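Local coordinates for arginyl-tRNA synthetase, putative (Plasmodium falciparum, PDB 5JLD), which probably catalyses the ATP-dependent attachment of L-arginine to tRNA(Arg), yielding arginyl-tRNA(Arg), AMP and diphosphate, at residues L520-I525 and K575-L580; E540-L545 and K579-L584. One frame throughout, in Å; residues are numbered along the deposited sequence.

Contact 1: L520-I525 and K575-L580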
# COMPACT_ATOMS: atom_id res chain seq x y z
N LEU A 520 -9.10 -16.58 -7.40
CA LEU A 520 -9.50 -15.74 -8.53
C LEU A 520 -10.02 -14.36 -8.10
O LEU A 520 -10.27 -13.50 -8.95
CB LEU A 520 -10.56 -16.45 -9.38
CG LEU A 520 -10.07 -17.73 -10.07
CD1 LEU A 520 -11.25 -18.50 -10.63
CD2 LEU A 520 -9.03 -17.40 -11.16
N LYS A 521 -10.20 -14.15 -6.79
CA LYS A 521 -10.59 -12.82 -6.29
C LYS A 521 -9.43 -11.80 -6.27
O LYS A 521 -9.65 -10.61 -6.08
CB LYS A 521 -11.17 -12.92 -4.89
CG LYS A 521 -12.55 -13.59 -4.79
CD LYS A 521 -13.08 -13.47 -3.36
CE LYS A 521 -14.45 -14.08 -3.22
NZ LYS A 521 -14.91 -13.93 -1.81
N PHE A 522 -8.20 -12.29 -6.42
CA PHE A 522 -6.98 -11.49 -6.28
C PHE A 522 -7.07 -10.13 -7.02
O PHE A 522 -6.83 -9.10 -6.41
CB PHE A 522 -5.77 -12.32 -6.74
CG PHE A 522 -4.43 -11.77 -6.31
CD1 PHE A 522 -4.22 -11.36 -5.00
CD2 PHE A 522 -3.37 -11.68 -7.21
CE1 PHE A 522 -2.98 -10.86 -4.60
CE2 PHE A 522 -2.13 -11.20 -6.81
CZ PHE A 522 -1.93 -10.78 -5.50
N PRO A 523 -7.49 -10.11 -8.30
CA PRO A 523 -7.57 -8.81 -8.98
C PRO A 523 -8.52 -7.79 -8.33
O PRO A 523 -8.28 -6.58 -8.47
CB PRO A 523 -8.07 -9.18 -10.38
CG PRO A 523 -7.58 -10.59 -10.58
CD PRO A 523 -7.79 -11.22 -9.23
N ASP A 524 -9.57 -8.27 -7.64
CA ASP A 524 -10.51 -7.38 -6.97
C ASP A 524 -9.77 -6.52 -5.93
O ASP A 524 -10.10 -5.34 -5.72
CB ASP A 524 -11.64 -8.17 -6.27
CG ASP A 524 -12.46 -9.05 -7.24
OD1 ASP A 524 -12.30 -8.99 -8.47
OD2 ASP A 524 -13.29 -9.81 -6.74
N ILE A 525 -8.79 -7.13 -5.27
CA ILE A 525 -8.01 -6.45 -4.23
C ILE A 525 -7.31 -5.22 -4.83
O ILE A 525 -7.32 -4.13 -4.24
CB ILE A 525 -6.97 -7.38 -3.60
CG1 ILE A 525 -7.63 -8.63 -3.00
CG2 ILE A 525 -6.16 -6.63 -2.54
CD1 ILE A 525 -8.60 -8.30 -1.87
N LYS A 575 0.71 -21.74 -3.14
CA LYS A 575 2.07 -21.35 -2.77
C LYS A 575 2.52 -20.10 -3.52
O LYS A 575 2.90 -19.11 -2.89
CB LYS A 575 3.05 -22.49 -3.05
CG LYS A 575 4.48 -22.18 -2.65
CD LYS A 575 5.27 -23.47 -2.51
CE LYS A 575 6.11 -23.77 -3.74
NZ LYS A 575 7.42 -23.07 -3.67
N SER A 576 2.47 -20.14 -4.85
CA SER A 576 2.82 -18.96 -5.64
C SER A 576 2.11 -17.69 -5.15
O SER A 576 2.74 -16.63 -4.95
CB SER A 576 2.49 -19.18 -7.12
OG SER A 576 3.43 -20.02 -7.75
N LEU A 577 0.80 -17.80 -4.95
CA LEU A 577 -0.00 -16.64 -4.58
C LEU A 577 0.37 -16.13 -3.18
O LEU A 577 0.44 -14.92 -2.95
CB LEU A 577 -1.49 -16.98 -4.66
CG LEU A 577 -2.50 -15.85 -4.42
CD1 LEU A 577 -2.19 -14.64 -5.35
CD2 LEU A 577 -3.93 -16.36 -4.63
N LEU A 578 0.58 -17.05 -2.26
CA LEU A 578 0.94 -16.70 -0.89
C LEU A 578 2.29 -15.96 -0.88
O LEU A 578 2.43 -14.93 -0.24
CB LEU A 578 1.02 -17.93 -0.03
CG LEU A 578 1.11 -17.70 1.48
CD1 LEU A 578 0.18 -16.59 1.90
CD2 LEU A 578 0.76 -19.01 2.22
N LYS A 579 3.26 -16.52 -1.61
CA LYS A 579 4.58 -15.90 -1.77
C LYS A 579 4.45 -14.47 -2.28
O LYS A 579 4.95 -13.52 -1.64
CB LYS A 579 5.44 -16.72 -2.73
CG LYS A 579 6.84 -16.18 -3.00
CD LYS A 579 7.47 -16.91 -4.17
CE LYS A 579 8.76 -16.25 -4.64
NZ LYS A 579 9.91 -16.73 -3.84
N LEU A 580 3.74 -14.32 -3.40
CA LEU A 580 3.53 -13.00 -3.99
C LEU A 580 2.88 -12.02 -3.00
O LEU A 580 3.35 -10.90 -2.84
CB LEU A 580 2.68 -13.11 -5.27
CG LEU A 580 2.29 -11.81 -5.95
CD1 LEU A 580 3.55 -10.99 -6.24
CD2 LEU A 580 1.56 -12.10 -7.25

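Contact 2: E540-L545 and K579-L584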
# COMPACT_ATOMS: atom_id res chain seq x y z
N GLU A 540 -5.59 -8.96 4.83
CA GLU A 540 -6.81 -9.73 5.05
C GLU A 540 -6.91 -10.85 4.01
O GLU A 540 -7.07 -12.03 4.35
CB GLU A 540 -8.02 -8.82 4.90
CG GLU A 540 -8.68 -8.30 6.13
CD GLU A 540 -10.07 -7.79 5.79
OE1 GLU A 540 -10.76 -8.48 4.99
OE2 GLU A 540 -10.47 -6.72 6.28
N TYR A 541 -6.78 -10.47 2.74
CA TYR A 541 -6.94 -11.39 1.63
C TYR A 541 -5.99 -12.54 1.87
O TYR A 541 -6.36 -13.73 1.75
CB TYR A 541 -6.64 -10.71 0.30
CG TYR A 541 -6.58 -11.67 -0.87
CD1 TYR A 541 -7.75 -12.03 -1.54
CD2 TYR A 541 -5.38 -12.22 -1.29
CE1 TYR A 541 -7.71 -12.91 -2.61
CE2 TYR A 541 -5.33 -13.11 -2.35
CZ TYR A 541 -6.51 -13.45 -3.01
OH TYR A 541 -6.49 -14.32 -4.07
N MET A 542 -4.79 -12.16 2.30
CA MET A 542 -3.71 -13.12 2.38
C MET A 542 -4.05 -14.07 3.49
O MET A 542 -3.93 -15.29 3.34
CB MET A 542 -2.37 -12.43 2.63
CG MET A 542 -1.21 -13.41 2.60
SD MET A 542 0.39 -12.64 2.89
CE MET A 542 0.11 -11.92 4.51
N TYR A 543 -4.51 -13.50 4.60
CA TYR A 543 -4.90 -14.29 5.75
C TYR A 543 -5.98 -15.26 5.29
O TYR A 543 -5.93 -16.47 5.57
CB TYR A 543 -5.39 -13.40 6.90
CG TYR A 543 -5.75 -14.17 8.16
CD1 TYR A 543 -4.75 -14.62 9.03
CD2 TYR A 543 -7.07 -14.45 8.48
CE1 TYR A 543 -5.06 -15.32 10.17
CE2 TYR A 543 -7.40 -15.17 9.64
CZ TYR A 543 -6.38 -15.60 10.47
OH TYR A 543 -6.68 -16.30 11.62
N ASP A 544 -6.94 -14.74 4.52
CA ASP A 544 -8.07 -15.60 4.20
C ASP A 544 -7.54 -16.71 3.32
O ASP A 544 -7.93 -17.87 3.49
CB ASP A 544 -9.22 -14.82 3.56
CG ASP A 544 -9.84 -13.81 4.53
OD1 ASP A 544 -9.57 -13.92 5.76
OD2 ASP A 544 -10.59 -12.92 4.08
N LEU A 545 -6.55 -16.37 2.48
CA LEU A 545 -6.01 -17.38 1.58
C LEU A 545 -5.50 -18.55 2.42
O LEU A 545 -5.81 -19.72 2.14
CB LEU A 545 -4.90 -16.81 0.71
CG LEU A 545 -4.19 -17.83 -0.17
CD1 LEU A 545 -5.17 -18.53 -1.09
CD2 LEU A 545 -3.08 -17.14 -0.97
N LYS A 579 3.26 -16.52 -1.61
CA LYS A 579 4.58 -15.90 -1.77
C LYS A 579 4.45 -14.47 -2.28
O LYS A 579 4.95 -13.52 -1.64
CB LYS A 579 5.44 -16.72 -2.73
CG LYS A 579 6.84 -16.18 -3.00
CD LYS A 579 7.47 -16.91 -4.17
CE LYS A 579 8.76 -16.25 -4.64
NZ LYS A 579 9.91 -16.73 -3.84
N LEU A 580 3.74 -14.32 -3.40
CA LEU A 580 3.53 -13.00 -3.99
C LEU A 580 2.88 -12.02 -3.00
O LEU A 580 3.35 -10.90 -2.84
CB LEU A 580 2.68 -13.11 -5.27
CG LEU A 580 2.29 -11.81 -5.95
CD1 LEU A 580 3.55 -10.99 -6.24
CD2 LEU A 580 1.56 -12.10 -7.25
N CYS A 581 1.82 -12.46 -2.32
CA CYS A 581 1.13 -11.63 -1.32
C CYS A 581 2.08 -11.18 -0.22
O CYS A 581 2.02 -10.02 0.23
CB CYS A 581 -0.04 -12.39 -0.69
SG CYS A 581 -1.56 -12.54 -1.69
N MET A 582 2.92 -12.10 0.23
CA MET A 582 3.86 -11.84 1.31
C MET A 582 4.84 -10.75 0.87
O MET A 582 5.05 -9.79 1.60
CB MET A 582 4.61 -13.12 1.70
CG MET A 582 3.83 -14.04 2.61
SD MET A 582 4.70 -15.60 2.91
CE MET A 582 5.88 -15.12 4.15
N GLU A 583 5.38 -10.92 -0.33
CA GLU A 583 6.33 -9.97 -0.90
C GLU A 583 5.71 -8.59 -1.12
O GLU A 583 6.36 -7.58 -0.86
CB GLU A 583 6.87 -10.51 -2.23
CG GLU A 583 7.81 -11.68 -2.05
CD GLU A 583 8.13 -12.35 -3.36
OE1 GLU A 583 7.42 -12.08 -4.36
OE2 GLU A 583 9.09 -13.16 -3.39
N LEU A 584 4.48 -8.54 -1.59
CA LEU A 584 3.82 -7.26 -1.82
C LEU A 584 3.67 -6.49 -0.51
O LEU A 584 3.62 -5.26 -0.51
CB LEU A 584 2.44 -7.46 -2.47
CG LEU A 584 2.40 -7.93 -3.93
CD1 LEU A 584 0.96 -8.19 -4.36
CD2 LEU A 584 3.07 -6.95 -4.90

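Contact 1: L520-I525 and K575-L580
Phe522 and Leu577 mark the closest approach of the two backbones, with Phe522 CA and Leu577 CA 8.8 Å apart. At this spacing the main chains do not touch, and side chains bridge the gap. Residues 520-525 pass from the end of helix 510-520 through a short turn into the next helix. Residues 575-580 are regular helix within helix 564-584, where Leu580 N donates to Ser576 O at 3.0 Å. The CB atoms of Phe522, Leu577 and Leu580 all point toward the opposite segment. Leu577 and Leu580 are three residues apart, so both lie on the helix face that receives the ring.

The main interaction is a CH-pi contact. Leu577 CD1 stands over one face of the Phe522 ring, 3.5 Å from the ring centroid and only 5° off its normal. The methyl is therefore nearly equidistant from all six ring carbons. Phe522 CD2 is 3.7 Å from Leu577 CD1. The two side chains run past each other in opposite directions. In Phe522, CG lies opposite the backbone N (chi1 -164°), which carries the ring out toward helix 564-584.

Both helices belong to the C-terminal helical domain of the DALR anticodon-binding family, and the contact is part of its apolar core. Leu580 adds a second, smaller touch. Its CD2 methyl approaches the ring obliquely, 3.8 Å from Phe522 CE2. This touch falls near the outer end of the ring, at CE2 and CZ, while Leu577 covers its centre.

Phe526 meets the Phe522 ring edge-to-face, and Tyr541 of helix 536-556 packs against both Phe522 and Leu577. Elsewhere on the 520-525 segment, Asp524 accepts hydrogen bonds from the hydroxyls of Tyr37 and Tyr45 and from Thr11 N, linking the start of helix 522-532 to the N-terminal domain.

Contact 2: E540-L545 and K579-L584
Met542, Tyr541 and Cys581 join two near-antiparallel helices in the core of the DALR anticodon-binding domain. The axes of segments 540-545 and 579-584 run at 151° to each other and come within 10.1 Å. The backbones are nearest where Met542 CA and Cys581 CA lie 6.3 Å apart, and there the two side chains face each other.

Met542 reaches across the interface with its CG opposite the backbone N (chi1 -175°). The chain stays extended through chi2 and bends only at the terminal methyl. It runs alongside Cys581, and Met542 SD is 3.6 Å from Cys581 CB. The same sulfur touches the next residue, with Met542 SD 3.7 Å from Met582 CG. Met542 thus fits against two successive residues of the facing helix. The end of Met582 then leads away from the interface.

Cys581 also makes a sulfur-aromatic contact. Its SG sits at the edge of the Tyr541 ring, near the ring plane and 5.0 Å from the centroid. The touch falls on the CD2-CE2 edge, where Cys581 SG is 3.9 Å from both Tyr541 CD2 and Tyr541 CE2. The hydroxyl of Tyr541 is hydrogen-bonded to His518 O, which satisfies this buried polar group.

Helix 476-492 borders the methionine end, where Ile479 touches Met542, and Ile480 and Tyr483 touch Met582. Helix 522-532 packs on other residues of the two segments: Ile525 touches Tyr541, and Phe526 touches Leu584.

Along the chain, helix 522-532 comes first, then helix 536-556, then helix 564-584. Contact 1 brings the first of these to the third and closes a loop of 49 residues, mostly helical. Contact 2 starts within that loop and closes a shorter one of 33 residues. It ends farther along helix 564-584, sharing Lys579 and Leu580 with contact 1, so the two loops overlap and finish on one helix. Their centres lie about 7 Å apart, and the two contacts touch directly: Phe522 CE1 is 3.6 Å from Cys581 SG. Together they pack three consecutive helices of the C-terminal domain against one another through apolar side chains.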